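Side-chain contacts in mandelate racemase/muconate lactonizing enzyme-like protein (Rubrobacter xylanophilus DSM 9941, PDB 3CYJ), which is of unknown function but belongs to the enolase superfamily and holds a sodium ion in its C-terminal, barrel-like domain: residues A[221-226]-A[233-238]; A[255-260]-A[265-270]; A[205-208]-A[213-216]; A[176-181]-A[191-196]. All coordinates share one frame; numbering follows the deposited sequence. Where two conformers were deposited one is given.

Contact 1: A[221-226]-A[233-238]; sequences EEPVSS and RLLRDR. With NA (sodium ion), chain E.
Pro223 and Leu235 bring the two backbones nearest, their CA atoms 8.4 Å apart, where the loop leaving strand 219-221 passes the end of helix 229-238 without a hydrogen bond between the segments. Side chains alone bridge the gap. Leu235 sets CG beside its backbone N (chi1 -83°), and from there a single methyl does the touching: Leu235 CD1 lies 3.7 Å from Pro223 CG. The proline ring and the leucine lie alongside one another, heading opposite ways. The same CD1 makes a looser approach to Val224 CG1, at 4.3 Å, and Ala204 of helix 201-215 packs against both Pro223 and Leu235.

The loop joins strand to helix in the barrel domain of the enolase superfamily, where metal ligands sit at the C-terminal ends of the strands. Glu221 and Glu222, both extended beyond CG, take no part in the apolar touch and instead bind the sodium ion. Glu221 OE2 reaches it at 2.6 Å and Glu222 OE1 at 2.7 Å, one oxygen apiece, while Glu221 OE1 makes a salt bridge to Lys164.

Elsewhere on the helix, Arg236 makes a salt bridge to its neighbour Asp237. Its NE (2.8 Å) and NH2 (2.9 Å) both donate to Asp237 OD1, which lies in the guanidinium plane; NE comes from 35° above the carboxylate plane, NH2 from the syn side.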
loop_
_atom_site.group_PDB
_atom_site.type_symbol
_atom_site.label_atom_id
_atom_site.label_comp_id
_atom_site.label_asym_id
_atom_site.label_seq_id
_atom_site.Cartn_x
_atom_site.Cartn_y
_atom_site.Cartn_z
ATOM N N GLU A 221 10.287 -19.080 17.622
ATOM C CA GLU A 221 8.922 -18.831 17.998
ATOM C C GLU A 221 8.760 -17.582 18.914
ATOM O O GLU A 221 9.532 -17.371 19.866
ATOM C CB GLU A 221 8.356 -20.060 18.684
ATOM C CG GLU A 221 6.868 -19.935 18.869
ATOM C CD GLU A 221 6.305 -21.042 19.764
ATOM O OE1 GLU A 221 6.930 -22.142 19.831
ATOM O OE2 GLU A 221 5.246 -20.792 20.405
ATOM N N GLU A 222 7.748 -16.763 18.609
ATOM C CA GLU A 222 7.410 -15.616 19.444
ATOM C C GLU A 222 8.601 -14.736 19.801
ATOM O O GLU A 222 8.805 -14.396 20.976
ATOM C CB GLU A 222 6.699 -16.078 20.710
ATOM C CG GLU A 222 5.240 -16.492 20.412
ATOM C CD GLU A 222 4.493 -17.115 21.625
ATOM O OE1 GLU A 222 5.114 -17.351 22.689
ATOM O OE2 GLU A 222 3.272 -17.393 21.500
ATOM N N PRO A 223 9.352 -14.304 18.767
ATOM C CA PRO A 223 10.528 -13.509 19.097
ATOM C C PRO A 223 10.090 -12.181 19.757
ATOM O O PRO A 223 10.784 -11.684 20.649
ATOM C CB PRO A 223 11.171 -13.251 17.744
ATOM C CG PRO A 223 9.998 -13.346 16.713
ATOM C CD PRO A 223 9.065 -14.377 17.298
ATOM N N VAL A 224 8.986 -11.601 19.275
ATOM C CA VAL A 224 8.445 -10.384 19.866
ATOM C C VAL A 224 7.040 -10.684 20.353
ATOM O O VAL A 224 6.504 -11.764 20.048
ATOM C CB VAL A 224 8.426 -9.172 18.874
ATOM C CG1 VAL A 224 9.833 -8.763 18.516
ATOM C CG2 VAL A 224 7.548 -9.461 17.631
ATOM N N SER A 225 6.423 -9.749 21.079
ATOM C CA SER A 225 4.991 -9.941 21.399
ATOM C C SER A 225 4.188 -10.302 20.171
ATOM O O SER A 225 4.316 -9.636 19.145
ATOM C CB SER A 225 4.371 -8.698 21.950
ATOM O OG SER A 225 2.940 -8.854 21.939
ATOM N N SER A 226 3.339 -11.334 20.264
ATOM C CA SER A 226 2.569 -11.766 19.088
ATOM C C SER A 226 1.451 -10.779 18.755
ATOM O O SER A 226 0.828 -10.893 17.683
ATOM C CB SER A 226 1.971 -13.170 19.277
ATOM N N ARG A 233 6.561 -9.310 11.140
ATOM C CA ARG A 233 6.656 -9.154 9.686
ATOM C C ARG A 233 8.070 -8.753 9.364
ATOM O O ARG A 233 8.640 -9.248 8.394
ATOM C CB ARG A 233 5.642 -8.091 9.209
ATOM C CG ARG A 233 5.237 -8.133 7.731
ATOM C CD ARG A 233 3.827 -7.485 7.500
ATOM N NE ARG A 233 3.786 -6.075 7.922
ATOM C CZ ARG A 233 2.899 -5.549 8.785
ATOM N NH1 ARG A 233 1.947 -6.314 9.331
ATOM N NH2 ARG A 233 2.965 -4.243 9.101
ATOM N N LEU A 234 8.642 -7.869 10.193
ATOM C CA LEU A 234 10.033 -7.464 10.039
ATOM C C LEU A 234 10.965 -8.677 10.131
ATOM O O LEU A 234 11.898 -8.830 9.296
ATOM C CB LEU A 234 10.447 -6.413 11.090
ATOM C CG LEU A 234 11.983 -6.234 11.227
ATOM C CD1 LEU A 234 12.477 -5.213 10.201
ATOM C CD2 LEU A 234 12.535 -5.861 12.655
ATOM N N LEU A 235 10.736 -9.525 11.140
ATOM C CA LEU A 235 11.587 -10.687 11.306
ATOM C C LEU A 235 11.371 -11.756 10.231
ATOM O O LEU A 235 12.294 -12.482 9.861
ATOM C CB LEU A 235 11.411 -11.314 12.689
ATOM C CG LEU A 235 12.268 -10.560 13.687
ATOM C CD1 LEU A 235 11.372 -10.410 14.842
ATOM C CD2 LEU A 235 13.508 -11.382 14.038
ATOM N N ARG A 236 10.131 -11.863 9.763
ATOM C CA ARG A 236 9.823 -12.727 8.603
ATOM C C ARG A 236 10.673 -12.281 7.399
ATOM O O ARG A 236 11.382 -13.077 6.823
ATOM C CB ARG A 236 8.334 -12.668 8.287
ATOM C CG ARG A 236 7.823 -13.834 7.476
ATOM C CD ARG A 236 7.947 -13.582 6.029
ATOM N NE ARG A 236 7.492 -12.244 5.609
ATOM C CZ ARG A 236 6.228 -11.871 5.393
ATOM N NH1 ARG A 236 5.203 -12.697 5.577
ATOM N NH2 ARG A 236 6.000 -10.644 4.990
ATOM N N ASP A 237 10.648 -10.985 7.095
ATOM C CA ASP A 237 11.352 -10.453 5.950
ATOM C C ASP A 237 12.852 -10.450 6.097
ATOM O O ASP A 237 13.525 -10.619 5.108
ATOM C CB ASP A 237 10.922 -9.023 5.680
ATOM C CG ASP A 237 9.439 -8.895 5.364
ATOM O OD1 ASP A 237 8.826 -9.876 4.915
ATOM O OD2 ASP A 237 8.877 -7.799 5.586
ATOM N N ARG A 238 13.404 -10.268 7.296
ATOM C CA ARG A 238 14.827 -9.975 7.409
ATOM C C ARG A 238 15.623 -11.127 8.030
ATOM O O ARG A 238 16.861 -11.167 7.901
ATOM C CB ARG A 238 15.028 -8.709 8.281
ATOM C CG ARG A 238 14.758 -7.357 7.626
ATOM C CD ARG A 238 15.916 -6.892 6.676
ATOM N NE ARG A 238 17.282 -7.111 7.189
ATOM C CZ ARG A 238 17.901 -6.317 8.085
ATOM N NH1 ARG A 238 17.291 -5.221 8.599
ATOM N NH2 ARG A 238 19.145 -6.629 8.480
HETATM NA NA NA E . 5.417 -20.043 22.887
#

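Contact 2: A[255-260]-A[265-270]; sequences PQLHDL and DILQAD
Leu267 sets one methyl against two leucines of the helix, and that single group carries most of the contact. Leu267 CD1 is 3.7 Å from Leu260 CD2 and 3.9 Å from Leu257 CD2, so that three branched side chains converge on one point. They do so from different directions: Leu257 crosses Leu267 at about a right angle, whereas Leu260 meets it on a slant. The torsions explain the convergence. With CG of Leu267 opposite its backbone N (chi1 180°), CD1 swings toward the helix even though the CB bond does not aim there. Leu260 has the same kind of first torsion (chi1 -162°), while Leu257 instead keeps CG beside its N.

Packing loosens along the strand. Leu257 CD2 is 4.3 Å from Gln268 O. Ala269 points its CB bond at the helix, yet Ala269 CB stays 4.7 Å from Leu257 CD1. On the outer side of the helix the partly exposed His258 and Asp259 play no part in this apolar joint; Asp259 OD2 makes a salt bridge to Arg229 of a neighbouring subunit. Gln268 reaches into the barrel, where its OE1 accepts a hydrogen bond from Tyr219 OH and its side chain lies about 5 Å from the sodium ion.

The segments run nearly antiparallel, their axes 9.6 Å apart and at 154°, as is usual for the helix of a beta-alpha-beta crossover. Helix 254-261 links strand 244-247 to its parallel neighbour 266-269, and helix 283-290 flanks the joint, touching Leu257 and Leu267.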
loop_
_atom_site.group_PDB
_atom_site.type_symbol
_atom_site.label_atom_id
_atom_site.label_comp_id
_atom_site.label_asym_id
_atom_site.label_seq_id
_atom_site.Cartn_x
_atom_site.Cartn_y
_atom_site.Cartn_z
ATOM N N PRO A 255 -10.261 -13.718 11.889
ATOM C CA PRO A 255 -9.601 -12.567 11.267
ATOM C C PRO A 255 -8.259 -12.252 11.943
ATOM O O PRO A 255 -7.335 -11.719 11.271
ATOM C CB PRO A 255 -10.599 -11.411 11.444
ATOM C CG PRO A 255 -11.865 -12.016 11.827
ATOM C CD PRO A 255 -11.607 -13.393 12.398
ATOM N N GLN A 256 -8.139 -12.576 13.238
ATOM C CA GLN A 256 -6.836 -12.488 13.926
ATOM C C GLN A 256 -5.794 -13.472 13.363
ATOM O O GLN A 256 -4.683 -13.077 13.031
ATOM C CB GLN A 256 -6.976 -12.683 15.435
ATOM C CG GLN A 256 -7.407 -11.434 16.115
ATOM C CD GLN A 256 -7.877 -11.700 17.517
ATOM O OE1 GLN A 256 -7.687 -12.809 18.050
ATOM N NE2 GLN A 256 -8.495 -10.682 18.136
ATOM N N LEU A 257 -6.183 -14.739 13.230
ATOM C CA LEU A 257 -5.355 -15.749 12.545
ATOM C C LEU A 257 -5.033 -15.328 11.116
ATOM O O LEU A 257 -3.885 -15.445 10.663
ATOM C CB LEU A 257 -6.026 -17.110 12.564
ATOM C CG LEU A 257 -5.917 -17.818 13.910
ATOM C CD1 LEU A 257 -6.455 -19.226 13.794
ATOM C CD2 LEU A 257 -4.484 -17.832 14.505
ATOM N N HIS A 258 -6.042 -14.782 10.443
ATOM C CA HIS A 258 -5.866 -14.237 9.124
ATOM C C HIS A 258 -4.852 -13.062 9.065
ATOM O O HIS A 258 -4.093 -12.935 8.107
ATOM C CB HIS A 258 -7.231 -13.787 8.582
ATOM C CG HIS A 258 -7.131 -12.993 7.328
ATOM N ND1 HIS A 258 -7.009 -11.619 7.334
ATOM C CD2 HIS A 258 -7.064 -13.373 6.025
ATOM C CE1 HIS A 258 -6.897 -11.183 6.085
ATOM N NE2 HIS A 258 -6.918 -12.227 5.272
ATOM N N ASP A 259 -4.893 -12.160 10.053
ATOM C CA ASP A 259 -3.875 -11.107 10.143
ATOM C C ASP A 259 -2.507 -11.735 10.444
ATOM O O ASP A 259 -1.527 -11.409 9.799
ATOM C CB ASP A 259 -4.225 -10.072 11.205
ATOM C CG ASP A 259 -5.449 -9.172 10.804
ATOM O OD1 ASP A 259 -5.750 -9.023 9.581
ATOM O OD2 ASP A 259 -6.107 -8.626 11.742
ATOM N N LEU A 260 -2.439 -12.655 11.399
ATOM C CA LEU A 260 -1.146 -13.303 11.712
ATOM C C LEU A 260 -0.549 -14.047 10.513
ATOM O O LEU A 260 0.639 -13.944 10.300
ATOM C CB LEU A 260 -1.298 -14.285 12.862
ATOM C CG LEU A 260 -0.020 -14.712 13.560
ATOM C CD1 LEU A 260 0.719 -13.473 14.061
ATOM C CD2 LEU A 260 -0.339 -15.643 14.734
ATOM N N ASP A 265 6.190 -17.233 9.054
ATOM C CA ASP A 265 6.455 -18.380 8.199
ATOM C C ASP A 265 5.608 -19.589 8.621
ATOM O O ASP A 265 5.286 -20.456 7.786
ATOM C CB ASP A 265 7.946 -18.766 8.239
ATOM C CG ASP A 265 8.876 -17.584 7.910
ATOM O OD1 ASP A 265 8.725 -16.996 6.814
ATOM O OD2 ASP A 265 9.748 -17.225 8.729
ATOM N N ILE A 266 5.312 -19.703 9.916
ATOM C CA ILE A 266 4.574 -20.837 10.435
ATOM C C ILE A 266 3.472 -20.391 11.416
ATOM O O ILE A 266 3.740 -19.678 12.372
ATOM C CB ILE A 266 5.512 -21.892 11.142
ATOM C CG1 ILE A 266 6.634 -22.356 10.205
ATOM C CG2 ILE A 266 4.698 -23.115 11.602
ATOM C CD1 ILE A 266 7.455 -23.462 10.715
ATOM N N LEU A 267 2.229 -20.806 11.157
ATOM C CA LEU A 267 1.116 -20.401 11.974
ATOM C C LEU A 267 0.870 -21.458 13.048
ATOM O O LEU A 267 0.940 -22.661 12.767
ATOM C CB LEU A 267 -0.117 -20.199 11.110
ATOM C CG LEU A 267 -1.422 -19.764 11.830
ATOM C CD1 LEU A 267 -1.192 -18.501 12.559
ATOM C CD2 LEU A 267 -2.507 -19.443 10.887
ATOM N N GLN A 268 0.594 -21.014 14.273
ATOM C CA GLN A 268 0.328 -21.924 15.358
ATOM C C GLN A 268 -1.035 -21.658 15.917
ATOM O O GLN A 268 -1.492 -20.525 15.915
ATOM C CB GLN A 268 1.307 -21.703 16.495
ATOM C CG GLN A 268 2.742 -21.799 16.092
ATOM C CD GLN A 268 3.669 -21.423 17.214
ATOM O OE1 GLN A 268 4.744 -21.949 17.300
ATOM N NE2 GLN A 268 3.268 -20.482 18.058
ATOM N N ALA A 269 -1.689 -22.710 16.416
ATOM C CA ALA A 269 -2.840 -22.525 17.275
ATOM C C ALA A 269 -2.898 -23.661 18.316
ATOM O O ALA A 269 -2.214 -24.674 18.207
ATOM C CB ALA A 269 -4.148 -22.358 16.458
ATOM N N ASP A 270 -3.662 -23.438 19.371
ATOM C CA ASP A 270 -3.734 -24.368 20.484
ATOM C C ASP A 270 -5.169 -24.824 20.538
ATOM O O ASP A 270 -6.068 -24.022 20.770
ATOM C CB ASP A 270 -3.347 -23.588 21.733
ATOM C CG ASP A 270 -3.412 -24.407 23.031
ATOM O OD1 ASP A 270 -4.253 -25.332 23.184
ATOM O OD2 ASP A 270 -2.643 -24.062 23.932
#

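Contact 3: A[205-208]-A[213-216]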
loop_
_atom_site.group_PDB
_atom_site.type_symbol
_atom_site.label_atom_id
_atom_site.label_comp_id
_atom_site.label_asym_id
_atom_site.label_seq_id
_atom_site.Cartn_x
_atom_site.Cartn_y
_atom_site.Cartn_z
ATOM N N LEU A 205 16.054 -9.694 15.869
ATOM C CA LEU A 205 16.816 -9.825 14.621
ATOM C C LEU A 205 18.247 -10.253 14.922
ATOM O O LEU A 205 18.754 -11.144 14.273
ATOM C CB LEU A 205 16.799 -8.552 13.775
ATOM C CG LEU A 205 17.489 -8.604 12.375
ATOM C CD1 LEU A 205 16.910 -9.657 11.441
ATOM C CD2 LEU A 205 17.349 -7.229 11.686
ATOM N N TYR A 206 18.887 -9.672 15.932
ATOM C CA TYR A 206 20.255 -10.103 16.299
ATOM C C TYR A 206 20.290 -11.605 16.631
ATOM O O TYR A 206 21.150 -12.351 16.123
ATOM C CB TYR A 206 20.836 -9.269 17.455
ATOM C CG TYR A 206 22.098 -9.886 17.980
ATOM C CD1 TYR A 206 23.318 -9.628 17.364
ATOM C CD2 TYR A 206 22.070 -10.783 19.068
ATOM C CE1 TYR A 206 24.475 -10.243 17.807
ATOM C CE2 TYR A 206 23.200 -11.389 19.508
ATOM C CZ TYR A 206 24.408 -11.111 18.883
ATOM O OH TYR A 206 25.557 -11.735 19.311
ATOM N N TRP A 207 19.345 -12.052 17.469
ATOM C CA TRP A 207 19.365 -13.424 17.974
ATOM C C TRP A 207 18.994 -14.460 16.941
ATOM O O TRP A 207 19.515 -15.544 16.997
ATOM C CB TRP A 207 18.520 -13.614 19.245
ATOM C CG TRP A 207 19.217 -13.033 20.429
ATOM C CD1 TRP A 207 18.864 -11.893 21.119
ATOM C CD2 TRP A 207 20.440 -13.506 21.020
ATOM N NE1 TRP A 207 19.782 -11.647 22.099
ATOM C CE2 TRP A 207 20.764 -12.622 22.063
ATOM C CE3 TRP A 207 21.270 -14.607 20.784
ATOM C CZ2 TRP A 207 21.910 -12.808 22.895
ATOM C CZ3 TRP A 207 22.377 -14.798 21.597
ATOM C CH2 TRP A 207 22.694 -13.888 22.640
ATOM N N ALA A 208 18.073 -14.147 16.032
ATOM C CA ALA A 208 17.779 -15.067 14.960
ATOM C C ALA A 208 19.111 -15.448 14.239
ATOM O O ALA A 208 19.337 -16.617 13.952
ATOM C CB ALA A 208 16.761 -14.467 13.951
ATOM N N ARG A 213 24.033 -19.184 13.667
ATOM C CA ARG A 213 25.484 -19.405 13.619
ATOM C C ARG A 213 25.975 -20.294 14.760
ATOM O O ARG A 213 26.767 -21.209 14.551
ATOM C CB ARG A 213 26.242 -18.079 13.674
ATOM C CG ARG A 213 26.002 -17.129 12.494
ATOM C CD ARG A 213 26.906 -15.849 12.562
ATOM N NE ARG A 213 26.600 -14.949 13.701
ATOM C CZ ARG A 213 25.696 -13.958 13.657
ATOM N NH1 ARG A 213 25.457 -13.180 14.735
ATOM N NH2 ARG A 213 25.021 -13.757 12.529
ATOM N N GLU A 214 25.506 -20.007 15.965
ATOM C CA GLU A 214 25.949 -20.703 17.171
ATOM C C GLU A 214 25.522 -22.159 17.186
ATOM O O GLU A 214 26.269 -22.999 17.651
ATOM C CB GLU A 214 25.404 -20.011 18.427
ATOM C CG GLU A 214 26.225 -18.857 18.828
ATOM C CD GLU A 214 25.452 -17.750 19.508
ATOM O OE1 GLU A 214 24.377 -18.031 20.110
ATOM O OE2 GLU A 214 25.943 -16.583 19.420
ATOM N N ALA A 215 24.306 -22.468 16.726
ATOM C CA ALA A 215 23.812 -23.852 16.872
ATOM C C ALA A 215 22.953 -24.311 15.745
ATOM O O ALA A 215 22.321 -25.357 15.868
ATOM C CB ALA A 215 23.058 -24.079 18.190
ATOM N N GLY A 216 22.888 -23.559 14.659
ATOM C CA GLY A 216 22.127 -24.033 13.503
ATOM C C GLY A 216 20.616 -24.213 13.719
ATOM O O GLY A 216 20.021 -25.211 13.268
HETATM O O HOH W 1 23.095 -11.664 14.483
HETATM O O HOH W 2 26.078 -13.936 21.187
#
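Trp207 and Glu214, two turns apart on one helix, meet where Glu214 OE1 comes within 4.1 Å of Trp207 CZ3. The oxygen sits at the edge of the indole, near its plane, with ring and carboxylate turned 70° apart. Glu214 arrives there through a bend at chi2 (149°). Trp207 holds CG beside its backbone N (chi1 -75°), which brings one face of the indole against Tyr206, whose CE2 stands 3.6 Å from the indole plane, over its centre.

Tyr206 and Arg213 approach more loosely, Tyr206 CE1 being 4.4 Å from Arg213 NH1, with the tyrosine at the guanidinium edge. Two waters bridge the segments. One donates to the backbone Tyr206 O at 2.6 Å and accepts from Arg213 NH1 at 2.8 Å, lying in the guanidinium plane. The other is 2.9 Å from Tyr206 OH and donates to Glu214 OE2 at 3.2 Å.

Gly216 leaves the helix with positive phi, turning the chain toward strand 219-221. Helix 201-215 is the crossover between strands 190-194 and 219-221; Trp207 stacks on Tyr199, both Trp207 and Glu214 touch Pro175 of helix 174-185, and Tyr206 packs on Gly242 of a neighbouring subunit.

Contact 4: A[176-181]-A[191-196]; sequences ERVRAA and LMVDAN. With NA (sodium ion), chain E.
Leu191 turns both its methyls to Ala181, a fork set against a small residue. Ala181 CB lies 4.1 Å from Leu191 CD2 and 4.2 Å from Leu191 CD1, so the two branches touch it at nearly equal distance. The fork is put in place by a first torsion of -178°, which leaves CG beside the carbonyl carbon, opposite the backbone N. Leu191 CD2 also comes to 4.0 Å from Val178 O, packing against the helix backbone as well as its side chains.

One step further along the same face of the strand, Val193 points its CB at the helix and is answered by Val178, whose CB bond points back. Their touch is light, Val178 CG1 to Val193 CG1 at 4.3 Å. The pattern is the usual one of a strand and its covering helix: the apolar residues 191 and 193 face outward to the helix, and Asp194 faces the other way, into the barrel. Asp194 OD2 binds the sodium ion at 2.5 Å. Lys166 NZ donates a hydrogen bond to that same oxygen. Asp194 OD1 accepts a hydrogen bond from the backbone N of Asn196 at 2.9 Å, from 41° above the carboxylate plane, forming an Asx turn that helps fix the rotation of the carboxylate just where the strand ends.

Helix and strand axes lie 10.4 Å apart, inclined at 150°. Helix 174-185 carries the chain from strand 162-166 to its parallel neighbour 190-194, with Leu152 of helix 145-157 touching both Ala181 and Leu191, and helix 201-215 packing against Val178.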
loop_
_atom_site.group_PDB
_atom_site.type_symbol
_atom_site.label_atom_id
_atom_site.label_comp_id
_atom_site.label_asym_id
_atom_site.label_seq_id
_atom_site.Cartn_x
_atom_site.Cartn_y
_atom_site.Cartn_z
ATOM N N GLU A 176 25.738 -20.309 25.227
ATOM C CA GLU A 176 26.126 -21.638 25.709
ATOM C C GLU A 176 24.992 -22.611 25.941
ATOM O O GLU A 176 25.197 -23.814 25.793
ATOM C CB GLU A 176 27.130 -21.625 26.862
ATOM C CG GLU A 176 26.663 -21.014 28.122
ATOM C CD GLU A 176 27.663 -21.273 29.294
ATOM O OE1 GLU A 176 27.721 -20.414 30.212
ATOM O OE2 GLU A 176 28.387 -22.322 29.288
ATOM N N ARG A 177 23.788 -22.127 26.268
ATOM C CA ARG A 177 22.669 -23.039 26.434
ATOM C C ARG A 177 22.305 -23.673 25.096
ATOM O O ARG A 177 22.048 -24.861 25.036
ATOM C CB ARG A 177 21.471 -22.348 27.100
ATOM C CG ARG A 177 21.783 -21.831 28.509
ATOM C CD ARG A 177 20.587 -21.214 29.208
ATOM N NE ARG A 177 19.470 -22.144 29.388
ATOM C CZ ARG A 177 19.351 -23.011 30.395
ATOM N NH1 ARG A 177 20.317 -23.084 31.326
ATOM N NH2 ARG A 177 18.267 -23.804 30.464
ATOM N N VAL A 178 22.312 -22.895 24.008
ATOM C CA VAL A 178 22.021 -23.486 22.688
ATOM C C VAL A 178 23.158 -24.386 22.172
ATOM O O VAL A 178 22.908 -25.425 21.571
ATOM C CB VAL A 178 21.612 -22.449 21.578
ATOM C CG1 VAL A 178 20.291 -21.763 21.936
ATOM C CG2 VAL A 178 22.691 -21.417 21.327
ATOM N N ARG A 179 24.404 -23.986 22.429
ATOM C CA ARG A 179 25.565 -24.837 22.128
ATOM C C ARG A 179 25.526 -26.169 22.863
ATOM O O ARG A 179 25.790 -27.200 22.256
ATOM C CB ARG A 179 26.874 -24.084 22.365
ATOM C CG ARG A 179 27.143 -23.133 21.173
ATOM C CD ARG A 179 28.524 -22.526 21.209
ATOM N NE ARG A 179 28.739 -21.888 22.501
ATOM C CZ ARG A 179 28.873 -20.568 22.657
ATOM N NH1 ARG A 179 28.822 -19.770 21.555
ATOM N NH2 ARG A 179 29.076 -20.068 23.904
ATOM N N ALA A 180 25.149 -26.135 24.142
ATOM C CA ALA A 180 24.942 -27.341 24.964
ATOM C C ALA A 180 23.833 -28.242 24.459
ATOM O O ALA A 180 23.942 -29.483 24.490
ATOM C CB ALA A 180 24.654 -26.964 26.447
ATOM N N ALA A 181 22.749 -27.624 24.010
ATOM C CA ALA A 181 21.635 -28.380 23.425
ATOM C C ALA A 181 22.074 -29.061 22.115
ATOM O O ALA A 181 21.700 -30.192 21.834
ATOM C CB ALA A 181 20.378 -27.437 23.206
ATOM N N LEU A 191 16.841 -28.262 15.849
ATOM C CA LEU A 191 16.744 -27.515 17.106
ATOM C C LEU A 191 15.905 -26.242 16.966
ATOM O O LEU A 191 16.248 -25.371 16.187
ATOM C CB LEU A 191 18.128 -27.202 17.705
ATOM C CG LEU A 191 18.177 -26.467 19.052
ATOM C CD1 LEU A 191 17.459 -27.208 20.239
ATOM C CD2 LEU A 191 19.590 -26.043 19.413
ATOM N N MET A 192 14.829 -26.135 17.756
ATOM C CA MET A 192 13.876 -25.061 17.659
ATOM C C MET A 192 13.937 -24.229 18.941
ATOM O O MET A 192 14.112 -24.774 20.029
ATOM C CB MET A 192 12.473 -25.685 17.529
ATOM C CG MET A 192 12.297 -26.817 16.410
ATOM S SD MET A 192 10.863 -27.858 16.627
ATOM C CE MET A 192 9.578 -26.615 16.426
ATOM N N VAL A 193 13.794 -22.902 18.833
ATOM C CA VAL A 193 13.759 -22.034 20.043
ATOM C C VAL A 193 12.447 -21.240 20.202
ATOM O O VAL A 193 11.775 -20.908 19.222
ATOM C CB VAL A 193 15.029 -21.124 20.212
ATOM C CG1 VAL A 193 16.377 -21.991 20.269
ATOM C CG2 VAL A 193 15.089 -20.029 19.152
ATOM N N ASP A 194 12.100 -20.939 21.449
ATOM C CA ASP A 194 10.914 -20.196 21.756
ATOM C C ASP A 194 11.308 -19.074 22.716
ATOM O O ASP A 194 11.874 -19.345 23.764
ATOM C CB ASP A 194 9.848 -21.124 22.341
ATOM C CG ASP A 194 8.521 -20.409 22.628
ATOM O OD1 ASP A 194 8.341 -19.162 22.427
ATOM O OD2 ASP A 194 7.628 -21.094 23.136
ATOM N N ALA A 195 10.987 -17.821 22.349
ATOM C CA ALA A 195 11.411 -16.644 23.133
ATOM C C ALA A 195 10.239 -16.117 23.988
ATOM O O ALA A 195 10.430 -15.267 24.881
ATOM C CB ALA A 195 11.953 -15.549 22.207
ATOM N N ASN A 196 9.032 -16.625 23.709
ATOM C CA ASN A 196 7.832 -16.225 24.442
ATOM C C ASN A 196 7.754 -14.702 24.573
ATOM O O ASN A 196 7.515 -14.171 25.687
ATOM C CB ASN A 196 7.816 -16.894 25.841
ATOM C CG ASN A 196 7.599 -18.402 25.748
ATOM O OD1 ASN A 196 6.450 -18.839 25.742
ATOM N ND2 ASN A 196 8.693 -19.194 25.563
HETATM NA NA NA E . 5.417 -20.043 22.887
#

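Overall arrangement
All four contacts belong to the barrel domain, and the sodium ion ties two of them directly. Contact 4 supplies one carboxylate and contact 1 the other two; their centres are about 17 Å apart, yet their strands are adjacent, with Glu221 N 2.8 Å from Val193 O and Glu221 O 2.9 Å from Ala195 N. Contact 2, two strands on from contact 1, reaches the site through a weak hydrogen bond from Gln268 NE2 to Glu221 OE2. Contact 3 lies at the outer surface, its centre about 10 Å from that of contact 4, where Ala215 CB is 3.6 Å from Val178 O. Contacts 2 and 4 do not touch, their nearest atoms being about 7 Å apart.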